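Long-range contact in cytochrome C7 (Desulfuromonas acetoxidans, PDB 1HH5), which carries electrons through its three c-type hemes from a dehydrogenase to ferredoxin during sulfate respiration coupled to phosphorylation: residues Ala1-Lys9 against Val13-Ala21. Numbering follows the deposited sequence. Where two conformers were deposited one is given.
Sequences ADVVTYENK and VTFDHKAHA. With HEC (heme c), chain B.
Tyr6 lies alongside Phe15, both side chains pointing the same way from one face of a two-stranded antiparallel sheet, and the edge of the tyrosine ring meets the CB of Phe15, with Tyr6 CE2 3.6 Å from Phe15 CB. Val4 CG1 sits over one face of the tyrosine ring, toward its rim, and Tyr6 OH donates to heme propionate O1D at 2.8 Å. With phenylalanine here, that propionate oxygen would probably lose its hydroxyl partner and the carboxylate be left freer to turn. Phe15 CG stands anti to the backbone N (chi1 176°), carrying CE2 to 3.6 Å from the heme methyl CMD. The strands themselves are joined at two hydrogen-bonded pairs, Val4 with Phe15 and Tyr6 with Val13. Tyr6 O is gripped twice, by Val13 N and Asn8 ND2, which approach from opposite faces of its carbonyl plane. At the other end Lys18, its chain bent near the tip, brings NZ over the Asp2 carboxylate in a salt bridge, 2.8 Å from OD1. One water links Asp2 OD1 to His17 ND1, while His17 NE2 binds the heme iron at 2.0 Å, with His30 as the second axial ligand. The hairpin of strands 3-6 and 13-16 leads directly into helix 17-24, which Asp16 N-caps and whose His20 ligates a second heme iron.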
loop_
_atom_site.group_PDB
_atom_site.type_symbol
_atom_site.label_atom_id
_atom_site.label_comp_id
_atom_site.label_asym_id
_atom_site.label_seq_id
_atom_site.Cartn_x
_atom_site.Cartn_y
_atom_site.Cartn_z
ATOM N N ALA A 1 -3.667 -11.602 4.479
ATOM C CA ALA A 1 -3.940 -11.144 5.869
ATOM C C ALA A 1 -4.617 -9.785 5.843
ATOM O O ALA A 1 -4.728 -9.154 4.790
ATOM C CB ALA A 1 -2.644 -11.060 6.664
ATOM N N ASP A 2 -5.064 -9.337 7.009
ATOM C CA ASP A 2 -5.739 -8.055 7.125
ATOM C C ASP A 2 -4.751 -6.907 7.270
ATOM O O ASP A 2 -5.024 -5.786 6.849
ATOM C CB ASP A 2 -6.698 -8.080 8.314
ATOM C CG ASP A 2 -7.771 -9.142 8.168
ATOM O OD1 ASP A 2 -8.342 -9.254 7.063
ATOM O OD2 ASP A 2 -8.051 -9.854 9.154
ATOM N N VAL A 3 -3.601 -7.192 7.870
ATOM C CA VAL A 3 -2.569 -6.180 8.050
ATOM C C VAL A 3 -1.228 -6.760 7.626
ATOM O O VAL A 3 -0.889 -7.884 7.989
ATOM C CB VAL A 3 -2.461 -5.731 9.517
ATOM C CG1 VAL A 3 -1.450 -4.597 9.634
ATOM C CG2 VAL A 3 -3.820 -5.292 10.030
ATOM N N VAL A 4 -0.474 -5.986 6.851
ATOM C CA VAL A 4 0.832 -6.418 6.374
ATOM C C VAL A 4 1.872 -5.366 6.710
ATOM O O VAL A 4 1.651 -4.178 6.490
ATOM C CB VAL A 4 0.838 -6.614 4.844
ATOM C CG1 VAL A 4 2.217 -7.052 4.384
ATOM C CG2 VAL A 4 -0.213 -7.639 4.445
ATOM N N THR A 5 3.006 -5.810 7.238
ATOM C CA THR A 5 4.082 -4.898 7.594
ATOM C C THR A 5 5.314 -5.170 6.749
ATOM O O THR A 5 5.755 -6.311 6.628
ATOM C CB THR A 5 4.460 -5.029 9.084
ATOM O OG1 THR A 5 3.364 -4.588 9.893
ATOM C CG2 THR A 5 5.687 -4.186 9.401
ATOM N N TYR A 6 5.860 -4.117 6.156
ATOM C CA TYR A 6 7.041 -4.250 5.336
ATOM C C TYR A 6 8.210 -3.656 6.109
ATOM O O TYR A 6 8.419 -2.440 6.105
ATOM C CB TYR A 6 6.847 -3.517 4.008
ATOM C CG TYR A 6 5.636 -3.974 3.227
ATOM C CD1 TYR A 6 5.690 -5.116 2.431
ATOM C CD2 TYR A 6 4.430 -3.268 3.284
ATOM C CE1 TYR A 6 4.579 -5.548 1.707
ATOM C CE2 TYR A 6 3.312 -3.692 2.562
ATOM C CZ TYR A 6 3.396 -4.833 1.774
ATOM O OH TYR A 6 2.307 -5.252 1.038
ATOM N N GLU A 7 8.950 -4.525 6.793
ATOM C CA GLU A 7 10.108 -4.117 7.577
ATOM C C GLU A 7 11.202 -3.697 6.606
ATOM O O GLU A 7 11.487 -4.408 5.644
ATOM C CB GLU A 7 10.586 -5.286 8.452
ATOM C CG GLU A 7 12.029 -5.174 8.973
ATOM C CD GLU A 7 12.183 -4.290 10.207
ATOM O OE1 GLU A 7 11.660 -4.658 11.282
ATOM O OE2 GLU A 7 12.836 -3.229 10.103
ATOM N N ASN A 8 11.798 -2.534 6.848
ATOM C CA ASN A 8 12.859 -2.033 5.983
ATOM C C ASN A 8 13.701 -0.982 6.701
ATOM O O ASN A 8 13.332 -0.504 7.773
ATOM C CB ASN A 8 12.258 -1.455 4.692
ATOM C CG ASN A 8 11.448 -0.200 4.934
ATOM O OD1 ASN A 8 11.993 0.902 4.976
ATOM N ND2 ASN A 8 10.142 -0.361 5.109
ATOM N N LYS A 9 14.831 -0.624 6.100
ATOM C CA LYS A 9 15.755 0.348 6.682
ATOM C C LYS A 9 15.195 1.750 6.900
ATOM O O LYS A 9 15.398 2.352 7.955
ATOM C CB LYS A 9 17.016 0.442 5.814
ATOM C CG LYS A 9 17.875 -0.813 5.824
ATOM C CD LYS A 9 18.427 -1.089 7.215
ATOM C CE LYS A 9 19.368 -2.285 7.213
ATOM N NZ LYS A 9 19.973 -2.525 8.554
ATOM N N VAL A 13 6.755 -0.072 7.066
ATOM C CA VAL A 13 5.510 0.398 6.478
ATOM C C VAL A 13 4.388 -0.569 6.854
ATOM O O VAL A 13 4.500 -1.777 6.636
ATOM C CB VAL A 13 5.596 0.466 4.930
ATOM C CG1 VAL A 13 4.315 1.051 4.363
ATOM C CG2 VAL A 13 6.792 1.294 4.509
ATOM N N THR A 14 3.314 -0.036 7.424
ATOM C CA THR A 14 2.177 -0.860 7.813
ATOM C C THR A 14 1.059 -0.721 6.787
ATOM O O THR A 14 0.493 0.358 6.617
ATOM C CB THR A 14 1.631 -0.449 9.197
ATOM O OG1 THR A 14 2.641 -0.660 10.190
ATOM C CG2 THR A 14 0.405 -1.272 9.551
ATOM N N PHE A 15 0.754 -1.818 6.100
ATOM C CA PHE A 15 -0.300 -1.820 5.092
ATOM C C PHE A 15 -1.540 -2.507 5.636
ATOM O O PHE A 15 -1.589 -3.735 5.743
ATOM C CB PHE A 15 0.167 -2.547 3.828
ATOM C CG PHE A 15 -0.899 -2.684 2.773
ATOM C CD1 PHE A 15 -1.700 -1.604 2.422
ATOM C CD2 PHE A 15 -1.072 -3.889 2.104
ATOM C CE1 PHE A 15 -2.657 -1.721 1.416
ATOM C CE2 PHE A 15 -2.021 -4.017 1.101
ATOM C CZ PHE A 15 -2.819 -2.930 0.757
ATOM N N ASP A 16 -2.543 -1.706 5.984
ATOM C CA ASP A 16 -3.792 -2.228 6.512
ATOM C C ASP A 16 -4.650 -2.638 5.323
ATOM O O ASP A 16 -5.427 -1.847 4.782
ATOM C CB ASP A 16 -4.492 -1.157 7.352
ATOM C CG ASP A 16 -5.630 -1.716 8.176
ATOM O OD1 ASP A 16 -6.183 -2.770 7.801
ATOM O OD2 ASP A 16 -5.975 -1.094 9.201
ATOM N N HIS A 17 -4.468 -3.886 4.911
ATOM C CA HIS A 17 -5.173 -4.457 3.774
ATOM C C HIS A 17 -6.685 -4.398 3.938
ATOM O O HIS A 17 -7.403 -4.046 3.002
ATOM C CB HIS A 17 -4.716 -5.901 3.586
ATOM C CG HIS A 17 -5.266 -6.562 2.362
ATOM N ND1 HIS A 17 -6.248 -7.528 2.382
ATOM C CD2 HIS A 17 -4.930 -6.409 1.057
ATOM C CE1 HIS A 17 -6.468 -7.924 1.119
ATOM N NE2 HIS A 17 -5.693 -7.276 0.272
ATOM N N LYS A 18 -7.170 -4.732 5.129
ATOM C CA LYS A 18 -8.609 -4.711 5.371
ATOM C C LYS A 18 -9.204 -3.311 5.248
ATOM O O LYS A 18 -10.246 -3.134 4.618
ATOM C CB LYS A 18 -8.937 -5.282 6.750
ATOM C CG LYS A 18 -10.434 -5.338 7.031
ATOM C CD LYS A 18 -10.739 -5.933 8.395
ATOM C CE LYS A 18 -10.310 -7.388 8.485
ATOM N NZ LYS A 18 -10.956 -8.242 7.445
ATOM N N ALA A 19 -8.544 -2.324 5.849
ATOM C CA ALA A 19 -9.025 -0.946 5.795
ATOM C C ALA A 19 -9.101 -0.450 4.351
ATOM O O ALA A 19 -10.081 0.174 3.957
ATOM C CB ALA A 19 -8.116 -0.034 6.618
ATOM N N HIS A 20 -8.063 -0.715 3.566
ATOM C CA HIS A 20 -8.070 -0.294 2.165
ATOM C C HIS A 20 -9.236 -0.956 1.417
ATOM O O HIS A 20 -9.945 -0.309 0.652
ATOM C CB HIS A 20 -6.755 -0.677 1.480
ATOM C CG HIS A 20 -5.632 0.282 1.731
ATOM N ND1 HIS A 20 -4.954 0.395 2.925
ATOM C CD2 HIS A 20 -5.060 1.190 0.900
ATOM C CE1 HIS A 20 -4.015 1.338 2.780
ATOM N NE2 HIS A 20 -4.041 1.851 1.566
ATOM N N ALA A 21 -9.428 -2.249 1.644
ATOM C CA ALA A 21 -10.497 -2.988 0.976
ATOM C C ALA A 21 -11.878 -2.434 1.303
ATOM O O ALA A 21 -12.744 -2.354 0.437
ATOM C CB ALA A 21 -10.428 -4.469 1.356
HETATM FE FE HEC B . -5.710 -7.522 -1.712
HETATM C CHA HEC B . -2.875 -9.447 -1.386
HETATM C CHB HEC B . -7.643 -10.355 -1.548
HETATM C CHC HEC B . -8.547 -5.590 -1.641
HETATM C CHD HEC B . -3.802 -4.796 -2.303
HETATM N NA HEC B . -5.332 -9.461 -1.540
HETATM C C1A HEC B . -4.102 -10.093 -1.443
HETATM C C2A HEC B . -4.250 -11.536 -1.475
HETATM C C3A HEC B . -5.585 -11.790 -1.516
HETATM C C4A HEC B . -6.258 -10.506 -1.533
HETATM C CMA HEC B . -6.246 -13.171 -1.587
HETATM C CAA HEC B . -3.120 -12.558 -1.620
HETATM C CBA HEC B . -3.105 -13.766 -0.690
HETATM C CGA HEC B . -2.706 -13.420 0.731
HETATM O O1A HEC B . -3.398 -12.597 1.368
HETATM O O2A HEC B . -1.697 -13.979 1.214
HETATM N NB HEC B . -7.655 -7.884 -1.638
HETATM C C1B HEC B . -8.297 -9.140 -1.624
HETATM C C2B HEC B . -9.729 -9.002 -1.553
HETATM C C3B HEC B . -9.982 -7.667 -1.458
HETATM C C4B HEC B . -8.702 -6.969 -1.562
HETATM C CMB HEC B . -10.763 -10.122 -1.697
HETATM C CAB HEC B . -11.351 -7.039 -1.258
HETATM C CBB HEC B . -11.979 -7.384 0.090
HETATM N NC HEC B . -6.094 -5.603 -1.979
HETATM C C1C HEC B . -7.314 -4.952 -1.879
HETATM C C2C HEC B . -7.160 -3.540 -2.146
HETATM C C3C HEC B . -5.829 -3.347 -2.439
HETATM C C4C HEC B . -5.176 -4.623 -2.283
HETATM C CMC HEC B . -8.277 -2.501 -2.142
HETATM C CAC HEC B . -5.133 -2.051 -2.864
HETATM C CBC HEC B . -5.166 -0.973 -1.783
HETATM N ND HEC B . -3.764 -7.190 -1.768
HETATM C C1D HEC B . -3.128 -5.986 -2.040
HETATM C C2D HEC B . -1.688 -6.123 -1.952
HETATM C C3D HEC B . -1.426 -7.416 -1.660
HETATM C C4D HEC B . -2.720 -8.080 -1.553
HETATM C CMD HEC B . -0.638 -5.029 -2.088
HETATM C CAD HEC B . -0.056 -8.005 -1.344
HETATM C CBD HEC B . 0.167 -8.000 0.167
HETATM C CGD HEC B . 1.487 -8.636 0.568
HETATM O O1D HEC B . 2.540 -7.971 0.457
HETATM O O2D HEC B . 1.467 -9.811 0.987
HETATM O O HOH W 1 -8.129 -8.016 4.160
#